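Local structure of glycoside hydrolase YxiA (Bacillus licheniformis, 3LV4) at residues 22-27 / 34-39; 197-202 / 262-267; 216-221 / 232-237. The protein probably hydrolyses glycosidic bonds in arabinan as a family 43 glycoside hydrolase that also binds calcium. All coordinates share one frame; numbering follows the deposited sequence.

Contact 1: residues 22-27 / 34-39; sequences NGTYYV and SAKSTD. With ACT (acetate ion), chain F.
Lys-36 lies alongside Tyr-26 on the neighbouring strand, and the two side chains point the same way. The CB of Lys-36 sits over one face of the Tyr-26 ring, 4.0 Å from its centroid and 29° off the normal, in a CH-pi contact. Thr-24 closes in on the same carbon, with its CG2 3.8 Å from Lys-36 CB. The CG of Lys-36 stands between the backbone N and the carbonyl carbon (chi1 61°), and from there the chain runs out extended beside the ring. The CD of Lys-36 passes the far end of the phenol, 4.0 Å from Tyr-26 OH. At the tip, NZ forms a salt bridge with Glu-114. The same carboxylate oxygen accepts a hydrogen bond from Tyr-26 OH, so one acid ties both tips down.

Beneath this layer the strands pair through the backbone. Tyr-25 N donates to Ser-37 O at 2.8 Å, and Ser-37 N returns a bond to Tyr-25 O. Val-27 and Ala-35 form the next hydrogen-bonded pair. Their side chains also meet, with Val-27 CG2 3.9 Å from Ala-35 CB. On that same side, the Tyr-25 ring has Thr-38 O at its edge, and its OH gives a 2.6 Å hydrogen bond to O of an acetate, probably from the crystallisation liquor. Where pairing stops, a water donates to both Gly-23 O and Thr-38 O, the latter 2.7 Å away. Strands 24-29 and 33-37 thus form an antiparallel beta hairpin, the middle of a four-stranded blade in the five-bladed beta-propeller of family 43.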
loop_
_atom_site.group_PDB
_atom_site.type_symbol
_atom_site.label_atom_id
_atom_site.label_comp_id
_atom_site.label_asym_id
_atom_site.label_seq_id
_atom_site.Cartn_x
_atom_site.Cartn_y
_atom_site.Cartn_z
ATOM N N ASN A 22 20.725 -7.986 3.865
ATOM C CA ASN A 22 21.706 -8.914 3.311
ATOM C C ASN A 22 21.580 -9.033 1.791
ATOM O O ASN A 22 21.916 -10.070 1.216
ATOM C CB ASN A 22 21.527 -10.304 3.943
ATOM C CG ASN A 22 21.402 -10.251 5.458
ATOM O OD1 ASN A 22 22.284 -9.727 6.142
ATOM N ND2 ASN A 22 20.301 -10.795 5.991
ATOM N N GLY A 23 21.076 -7.982 1.146
ATOM C CA GLY A 23 20.884 -7.991 -0.295
ATOM C C GLY A 23 19.674 -8.780 -0.789
ATOM O O GLY A 23 19.527 -9.026 -1.990
ATOM N N THR A 24 18.801 -9.172 0.135
ATOM C CA THR A 24 17.623 -9.964 -0.197
ATOM C C THR A 24 16.373 -9.220 0.255
ATOM O O THR A 24 16.365 -8.631 1.332
ATOM C CB THR A 24 17.673 -11.337 0.502
ATOM O OG1 THR A 24 18.789 -12.086 0.008
ATOM C CG2 THR A 24 16.387 -12.122 0.265
ATOM N N TYR A 25 15.333 -9.234 -0.573
ATOM C CA TYR A 25 14.067 -8.601 -0.210
ATOM C C TYR A 25 13.184 -9.617 0.495
ATOM O O TYR A 25 13.048 -10.752 0.037
ATOM C CB TYR A 25 13.328 -8.096 -1.450
ATOM C CG TYR A 25 14.052 -7.007 -2.207
ATOM C CD1 TYR A 25 13.957 -5.677 -1.809
ATOM C CD2 TYR A 25 14.818 -7.304 -3.329
ATOM C CE1 TYR A 25 14.617 -4.675 -2.497
ATOM C CE2 TYR A 25 15.480 -6.313 -4.024
ATOM C CZ TYR A 25 15.374 -4.999 -3.604
ATOM O OH TYR A 25 16.028 -4.004 -4.287
ATOM N N TYR A 26 12.585 -9.199 1.607
ATOM C CA TYR A 26 11.620 -10.015 2.324
ATOM C C TYR A 26 10.277 -9.316 2.366
ATOM O O TYR A 26 10.218 -8.089 2.438
ATOM C CB TYR A 26 12.105 -10.253 3.760
ATOM C CG TYR A 26 13.294 -11.169 3.836
ATOM C CD1 TYR A 26 14.586 -10.675 3.703
ATOM C CD2 TYR A 26 13.125 -12.535 4.041
ATOM C CE1 TYR A 26 15.683 -11.522 3.769
ATOM C CE2 TYR A 26 14.208 -13.388 4.105
ATOM C CZ TYR A 26 15.484 -12.881 3.971
ATOM O OH TYR A 26 16.561 -13.740 4.038
ATOM N N VAL A 27 9.198 -10.093 2.307
ATOM C CA VAL A 27 7.887 -9.572 2.670
ATOM C C VAL A 27 7.321 -10.360 3.840
ATOM O O VAL A 27 7.382 -11.599 3.866
ATOM C CB VAL A 27 6.874 -9.553 1.490
ATOM C CG1 VAL A 27 7.216 -8.423 0.510
ATOM C CG2 VAL A 27 6.807 -10.919 0.793
ATOM N N SER A 34 5.480 -15.258 4.933
ATOM C CA SER A 34 6.640 -14.508 4.458
ATOM C C SER A 34 7.242 -15.126 3.204
ATOM O O SER A 34 7.025 -16.305 2.901
ATOM C CB SER A 34 7.712 -14.408 5.549
ATOM O OG SER A 34 8.224 -15.688 5.887
ATOM N N ALA A 35 7.998 -14.314 2.476
ATOM C CA ALA A 35 8.619 -14.745 1.226
ATOM C C ALA A 35 9.840 -13.890 0.984
ATOM O O ALA A 35 9.986 -12.829 1.593
ATOM C CB ALA A 35 7.645 -14.610 0.067
ATOM N N LYS A 36 10.721 -14.344 0.098
ATOM C CA LYS A 36 11.924 -13.582 -0.193
ATOM C C LYS A 36 12.294 -13.677 -1.666
ATOM O O LYS A 36 11.884 -14.611 -2.364
ATOM C CB LYS A 36 13.092 -14.060 0.676
ATOM C CG LYS A 36 13.470 -15.520 0.460
ATOM C CD LYS A 36 14.754 -15.875 1.200
ATOM C CE LYS A 36 14.955 -17.377 1.268
ATOM N NZ LYS A 36 16.182 -17.736 2.068
ATOM N N SER A 37 13.068 -12.703 -2.133
ATOM C CA SER A 37 13.553 -12.706 -3.514
ATOM C C SER A 37 14.747 -11.784 -3.593
ATOM O O SER A 37 14.913 -10.903 -2.747
ATOM C CB SER A 37 12.476 -12.213 -4.479
ATOM O OG SER A 37 12.213 -10.834 -4.290
ATOM N N THR A 38 15.577 -11.964 -4.613
ATOM C CA THR A 38 16.654 -11.012 -4.845
ATOM C C THR A 38 16.321 -10.045 -5.978
ATOM O O THR A 38 17.024 -9.051 -6.170
ATOM C CB THR A 38 17.978 -11.709 -5.180
ATOM O OG1 THR A 38 17.779 -12.599 -6.281
ATOM C CG2 THR A 38 18.507 -12.480 -3.973
ATOM N N ASP A 39 15.258 -10.328 -6.730
ATOM C CA ASP A 39 14.960 -9.531 -7.921
ATOM C C ASP A 39 13.565 -8.905 -7.947
ATOM O O ASP A 39 13.219 -8.229 -8.909
ATOM C CB ASP A 39 15.188 -10.355 -9.195
ATOM C CG ASP A 39 14.286 -11.578 -9.275
ATOM O OD1 ASP A 39 13.424 -11.758 -8.388
ATOM O OD2 ASP A 39 14.443 -12.365 -10.230
HETATM C C ACT F . 16.514 -5.042 -7.646
HETATM O O ACT F . 17.082 -4.524 -6.658
HETATM O OXT ACT F . 15.284 -4.840 -7.756
HETATM C CH3 ACT F . 17.270 -5.869 -8.634
HETATM O O HOH W 1 18.901 -7.944 -4.608
#

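Contact 2: residues 197-202 / 262-267; sequences HSRIEG and FDDRSI
Arg-199 and Asp-264 join two parts of the catalytic propeller domain, in the blade that carries the predicted proton donor, Glu-201. Arg-199 lies just before strand 200-208 of this family 43 beta-propeller. Asp-264 is in the first turn of a short, weakly bonded helix. The arginine grips the carboxylate side-on with two nitrogens. NE donates to Asp-264 OD1 at 3.0 Å, nearly straight at 167°. NH2 donates to Asp-264 OD2 at 2.7 Å. Both oxygens use their syn lone pairs, and the two flat groups are nearly coplanar, 20° apart. The bend of the arginine at chi3 (-66°) turns its NE edge to the acid. Two bonds to two oxygens would hold the guanidinium against rotation.

Phe-262 crosses the arginine chain at about a right angle, with its CB 3.8 Å from Arg-199 CG. Its backbone N donates to His-197 O at 2.8 Å, which ties the start of 262-267 to the loop before the strand. Deeper in, Ile-267 reaches toward the strand. Its CD1 packs 3.7 Å from Ile-200 CG1, the two side chains sliding past each other in opposite directions, while its CG2 lies against Ser-198 OG. That hydroxyl is bonded to Gly-195 and Gly-256. Asp-263 caps the helix: its OD1 accepts from Ser-266 N, and its OD2 from Ser-266 OG. The buried Asp-264 gains a further partner in a water that links the segments. The water donates to its OD1 and accepts from Arg-199 N, 2.9 Å away.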
loop_
_atom_site.group_PDB
_atom_site.type_symbol
_atom_site.label_atom_id
_atom_site.label_comp_id
_atom_site.label_asym_id
_atom_site.label_seq_id
_atom_site.Cartn_x
_atom_site.Cartn_y
_atom_site.Cartn_z
ATOM N N HIS A 197 -15.492 4.387 12.149
ATOM C CA HIS A 197 -15.498 3.132 11.409
ATOM C C HIS A 197 -15.406 3.338 9.886
ATOM O O HIS A 197 -16.162 2.735 9.119
ATOM C CB HIS A 197 -16.735 2.298 11.785
ATOM C CG HIS A 197 -16.747 1.847 13.213
ATOM N ND1 HIS A 197 -17.480 2.485 14.196
ATOM C CD2 HIS A 197 -16.127 0.812 13.824
ATOM C CE1 HIS A 197 -17.305 1.867 15.348
ATOM N NE2 HIS A 197 -16.490 0.843 15.150
ATOM N N SER A 198 -14.468 4.184 9.467
ATOM C CA SER A 198 -14.170 4.384 8.049
ATOM C C SER A 198 -13.376 3.198 7.533
ATOM O O SER A 198 -12.530 2.657 8.245
ATOM C CB SER A 198 -13.291 5.617 7.863
ATOM O OG SER A 198 -13.875 6.759 8.446
ATOM N N ARG A 199 -13.608 2.817 6.284
ATOM C CA ARG A 199 -12.892 1.674 5.733
ATOM C C ARG A 199 -11.546 2.147 5.213
ATOM O O ARG A 199 -11.361 2.332 4.010
ATOM C CB ARG A 199 -13.719 0.963 4.662
ATOM C CG ARG A 199 -15.024 0.394 5.242
ATOM C CD ARG A 199 -15.493 -0.860 4.505
ATOM N NE ARG A 199 -15.881 -0.562 3.129
ATOM C CZ ARG A 199 -16.138 -1.493 2.215
ATOM N NH1 ARG A 199 -16.038 -2.780 2.533
ATOM N NH2 ARG A 199 -16.490 -1.139 0.987
ATOM N N ILE A 200 -10.626 2.363 6.152
ATOM C CA ILE A 200 -9.268 2.810 5.860
ATOM C C ILE A 200 -8.320 2.016 6.747
ATOM O O ILE A 200 -8.507 1.963 7.962
ATOM C CB ILE A 200 -9.085 4.313 6.160
ATOM C CG1 ILE A 200 -10.176 5.139 5.462
ATOM C CG2 ILE A 200 -7.682 4.768 5.744
ATOM C CD1 ILE A 200 -10.103 6.645 5.719
ATOM N N GLU A 201 -7.314 1.388 6.143
ATOM C CA GLU A 201 -6.368 0.563 6.896
ATOM C C GLU A 201 -5.072 0.423 6.107
ATOM O O GLU A 201 -4.939 1.003 5.027
ATOM C CB GLU A 201 -6.970 -0.821 7.184
ATOM C CG GLU A 201 -7.179 -1.692 5.940
ATOM C CD GLU A 201 -7.883 -3.008 6.251
ATOM O OE1 GLU A 201 -8.262 -3.230 7.426
ATOM O OE2 GLU A 201 -8.063 -3.822 5.316
ATOM N N GLY A 202 -4.108 -0.325 6.646
ATOM C CA GLY A 202 -2.891 -0.611 5.904
ATOM C C GLY A 202 -2.031 0.602 5.592
ATOM O O GLY A 202 -1.512 0.729 4.475
ATOM N N PHE A 262 -18.816 2.140 8.284
ATOM C CA PHE A 262 -18.337 1.858 6.924
ATOM C C PHE A 262 -18.951 2.787 5.870
ATOM O O PHE A 262 -19.328 2.357 4.776
ATOM C CB PHE A 262 -18.602 0.391 6.576
ATOM C CG PHE A 262 -18.347 -0.537 7.723
ATOM C CD1 PHE A 262 -17.164 -0.450 8.437
ATOM C CD2 PHE A 262 -19.295 -1.469 8.113
ATOM C CE1 PHE A 262 -16.920 -1.275 9.510
ATOM C CE2 PHE A 262 -19.054 -2.312 9.193
ATOM C CZ PHE A 262 -17.864 -2.213 9.891
ATOM N N ASP A 263 -19.034 4.067 6.211
ATOM C CA ASP A 263 -19.612 5.069 5.330
ATOM C C ASP A 263 -18.596 5.386 4.222
ATOM O O ASP A 263 -17.754 6.268 4.374
ATOM C CB ASP A 263 -19.973 6.307 6.167
ATOM C CG ASP A 263 -20.441 7.489 5.336
ATOM O OD1 ASP A 263 -20.656 7.340 4.113
ATOM O OD2 ASP A 263 -20.602 8.579 5.932
ATOM N N ASP A 264 -18.663 4.637 3.121
ATOM C CA ASP A 264 -17.709 4.811 2.019
ATOM C C ASP A 264 -17.958 6.117 1.271
ATOM O O ASP A 264 -17.027 6.728 0.742
ATOM C CB ASP A 264 -17.807 3.667 1.001
ATOM C CG ASP A 264 -17.175 2.363 1.478
ATOM O OD1 ASP A 264 -16.493 2.323 2.528
ATOM O OD2 ASP A 264 -17.370 1.360 0.764
ATOM N N ARG A 265 -19.220 6.526 1.187
ATOM C CA ARG A 265 -19.554 7.733 0.435
ATOM C C ARG A 265 -18.862 8.970 1.013
ATOM O O ARG A 265 -18.466 9.873 0.278
ATOM C CB ARG A 265 -21.067 7.944 0.415
ATOM C CG ARG A 265 -21.725 7.702 -0.940
ATOM C CD ARG A 265 -21.756 6.235 -1.349
ATOM N NE ARG A 265 -20.504 5.754 -1.947
ATOM C CZ ARG A 265 -20.147 4.473 -1.955
ATOM N NH1 ARG A 265 -20.948 3.573 -1.397
ATOM N NH2 ARG A 265 -18.999 4.088 -2.506
ATOM N N SER A 266 -18.709 9.017 2.331
ATOM C CA SER A 266 -18.121 10.192 2.961
ATOM C C SER A 266 -16.614 10.299 2.774
ATOM O O SER A 266 -16.064 11.403 2.796
ATOM C CB SER A 266 -18.455 10.234 4.452
ATOM O OG SER A 266 -19.812 10.585 4.625
ATOM N N ILE A 267 -15.950 9.162 2.595
ATOM C CA ILE A 267 -14.488 9.171 2.531
ATOM C C ILE A 267 -13.947 9.099 1.106
ATOM O O ILE A 267 -12.848 9.584 0.837
ATOM C CB ILE A 267 -13.837 8.065 3.399
ATOM C CG1 ILE A 267 -14.174 6.668 2.860
ATOM C CG2 ILE A 267 -14.249 8.207 4.883
ATOM C CD1 ILE A 267 -13.350 5.564 3.511
HETATM O O HOH W 2 -15.884 3.745 4.822
#

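Contact 3: residues 216-221 / 232-237; sequences LYMSFG and RVARSK
Arg-232 crosses the face of Phe-220 at about a right angle. The CD of Arg-232 stands over the centre of the Phe-220 ring, 3.5 Å from the centroid, in a CH-pi contact. The guanidinium follows with its plane only 4° from that of the ring, and Phe-220 CD2 faces it 3.5 Å from NE. The chain of Arg-232 is extended from CG to NE, which carries the charged group past the centre to the CD2 side of the ring. Every guanidinium nitrogen has an acceptor. NE donates to Asn-230 OD1, NH1 to the carbonyls of Tyr-270 and Glu-268, and NH2 to Lys-364 O. An alanine in place of Phe-220 would probably open a gap beneath the arginine chain and leave one face of its guanidinium without its aromatic partner.

These strands form an antiparallel hairpin, 213-220 with 230-236, in the propeller blade where strand 200-208, paired with 213-220, bears the predicted proton donor Glu-201. Four backbone bonds satisfy the paired groups. Arg-232 N gives Met-218 O a bond of 2.8 Å that is almost straight, at 174°. Met-218 N donates to Arg-232 O at 2.9 Å. Leu-216 N donates to Ala-234 O at 2.8 Å, and Ala-234 N donates back to Leu-216 O. Between these pairs, Val-233 CG2 sits over the centre of the Tyr-217 ring, 3.9 Å from the centroid. Residue Met-218 is modelled as selenomethionine, and its CE reaches across to Ala-234 CB at 3.9 Å. On the same strand, Ser-219 OG is hydrogen-bonded to His-291 N.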
loop_
_atom_site.group_PDB
_atom_site.type_symbol
_atom_site.label_atom_id
_atom_site.label_comp_id
_atom_site.label_asym_id
_atom_site.label_seq_id
_atom_site.Cartn_x
_atom_site.Cartn_y
_atom_site.Cartn_z
ATOM N N LEU A 216 1.960 9.107 2.630
ATOM C CA LEU A 216 1.115 8.207 3.402
ATOM C C LEU A 216 0.274 7.370 2.448
ATOM O O LEU A 216 -0.697 7.864 1.867
ATOM C CB LEU A 216 0.210 9.004 4.338
ATOM C CG LEU A 216 -0.882 8.234 5.085
ATOM C CD1 LEU A 216 -0.263 7.184 6.022
ATOM C CD2 LEU A 216 -1.746 9.223 5.864
ATOM N N TYR A 217 0.675 6.112 2.268
ATOM C CA TYR A 217 -0.121 5.151 1.526
ATOM C C TYR A 217 -1.130 4.528 2.472
ATOM O O TYR A 217 -0.869 4.392 3.669
ATOM C CB TYR A 217 0.766 4.060 0.913
ATOM C CG TYR A 217 1.677 4.579 -0.169
ATOM C CD1 TYR A 217 2.941 5.071 0.134
ATOM C CD2 TYR A 217 1.270 4.587 -1.497
ATOM C CE1 TYR A 217 3.777 5.543 -0.859
ATOM C CE2 TYR A 217 2.094 5.059 -2.495
ATOM C CZ TYR A 217 3.341 5.539 -2.172
ATOM O OH TYR A 217 4.154 6.009 -3.168
HETATM N N MSE A 218 -2.288 4.165 1.932
HETATM C CA MSE A 218 -3.332 3.535 2.716
HETATM C C MSE A 218 -4.299 2.825 1.790
HETATM O O MSE A 218 -4.330 3.088 0.583
HETATM C CB MSE A 218 -4.064 4.574 3.564
HETATM C CG MSE A 218 -4.483 5.783 2.798
HETATM SE SE MSE A 218 -4.794 7.322 3.971
HETATM C CE MSE A 218 -4.554 8.713 2.607
ATOM N N SER A 219 -5.068 1.902 2.347
ATOM C CA SER A 219 -6.055 1.175 1.561
ATOM C C SER A 219 -7.445 1.596 1.993
ATOM O O SER A 219 -7.752 1.612 3.188
ATOM C CB SER A 219 -5.864 -0.341 1.712
ATOM O OG SER A 219 -4.632 -0.727 1.123
ATOM N N PHE A 220 -8.262 1.975 1.015
ATOM C CA PHE A 220 -9.657 2.338 1.259
ATOM C C PHE A 220 -10.543 1.148 0.874
ATOM O O PHE A 220 -10.214 0.384 -0.043
ATOM C CB PHE A 220 -10.059 3.543 0.401
ATOM C CG PHE A 220 -9.716 4.892 0.994
ATOM C CD1 PHE A 220 -8.527 5.102 1.677
ATOM C CD2 PHE A 220 -10.577 5.972 0.808
ATOM C CE1 PHE A 220 -8.213 6.361 2.190
ATOM C CE2 PHE A 220 -10.273 7.229 1.317
ATOM C CZ PHE A 220 -9.088 7.422 2.015
ATOM N N GLY A 221 -11.678 0.998 1.544
ATOM C CA GLY A 221 -12.588 -0.091 1.210
ATOM C C GLY A 221 -12.274 -1.411 1.900
ATOM O O GLY A 221 -11.550 -1.452 2.899
ATOM N N ARG A 232 -4.575 4.369 -1.883
ATOM C CA ARG A 232 -4.605 5.814 -2.018
ATOM C C ARG A 232 -3.385 6.386 -1.329
ATOM O O ARG A 232 -2.749 5.720 -0.500
ATOM C CB ARG A 232 -5.882 6.403 -1.410
ATOM C CG ARG A 232 -7.160 5.810 -1.987
ATOM C CD ARG A 232 -8.373 6.731 -1.852
ATOM N NE ARG A 232 -9.527 6.138 -2.529
ATOM C CZ ARG A 232 -10.644 6.790 -2.844
ATOM N NH1 ARG A 232 -10.789 8.071 -2.513
ATOM N NH2 ARG A 232 -11.626 6.148 -3.477
ATOM N N VAL A 233 -3.054 7.625 -1.666
ATOM C CA VAL A 233 -1.875 8.251 -1.093
ATOM C C VAL A 233 -2.157 9.718 -0.772
ATOM O O VAL A 233 -3.030 10.355 -1.391
ATOM C CB VAL A 233 -0.660 8.094 -2.042
ATOM C CG1 VAL A 233 -0.863 8.915 -3.332
ATOM C CG2 VAL A 233 0.651 8.453 -1.331
ATOM N N ALA A 234 -1.441 10.229 0.227
ATOM C CA ALA A 234 -1.488 11.628 0.610
ATOM C C ALA A 234 -0.057 11.999 0.967
ATOM O O ALA A 234 0.798 11.114 1.075
ATOM C CB ALA A 234 -2.418 11.820 1.814
ATOM N N ARG A 235 0.235 13.282 1.141
ATOM C CA ARG A 235 1.625 13.655 1.405
ATOM C C ARG A 235 1.770 14.780 2.425
ATOM O O ARG A 235 0.838 15.551 2.666
ATOM C CB ARG A 235 2.351 14.031 0.104
ATOM C CG ARG A 235 1.953 15.394 -0.454
ATOM C CD ARG A 235 2.554 15.628 -1.828
ATOM N NE ARG A 235 2.228 16.964 -2.317
ATOM C CZ ARG A 235 2.623 17.459 -3.484
ATOM N NH1 ARG A 235 3.368 16.728 -4.310
ATOM N NH2 ARG A 235 2.270 18.690 -3.828
ATOM N N SER A 236 2.957 14.857 3.012
ATOM C CA SER A 236 3.288 15.861 4.016
ATOM C C SER A 236 4.790 16.091 3.999
ATOM O O SER A 236 5.554 15.188 3.678
ATOM C CB SER A 236 2.878 15.371 5.411
ATOM O OG SER A 236 3.167 16.347 6.405
ATOM N N LYS A 237 5.221 17.294 4.352
ATOM C CA LYS A 237 6.646 17.535 4.547
ATOM C C LYS A 237 7.145 16.915 5.860
ATOM O O LYS A 237 8.351 16.804 6.074
ATOM C CB LYS A 237 6.965 19.033 4.483
ATOM C CG LYS A 237 6.792 19.639 3.086
ATOM C CD LYS A 237 7.818 19.098 2.093
ATOM C CE LYS A 237 7.792 19.883 0.774
ATOM N NZ LYS A 237 8.790 19.363 -0.238
#

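Overall arrangement
Contacts 2 and 3 are neighbours, with centres 13 Å apart, and contact 3 falls between the two segments of contact 2 along the chain. Their strands pair: Glu-201 O probably accepts from Ser-219 N, and Arg-199 O probably accepts from Gly-221 N. Ile-200 and Ile-267 both reach Phe-220. Contact 2 itself holds Glu-201, the predicted proton donor, whose side chain is about 7 Å from that of Met-218. Contact 1 is in a separate blade, its centre 32 Å from that of contact 2 and 25 Å from that of contact 3. It brings the side chain of Val-27 to about 9 Å from that of Asp-15, the predicted proton acceptor.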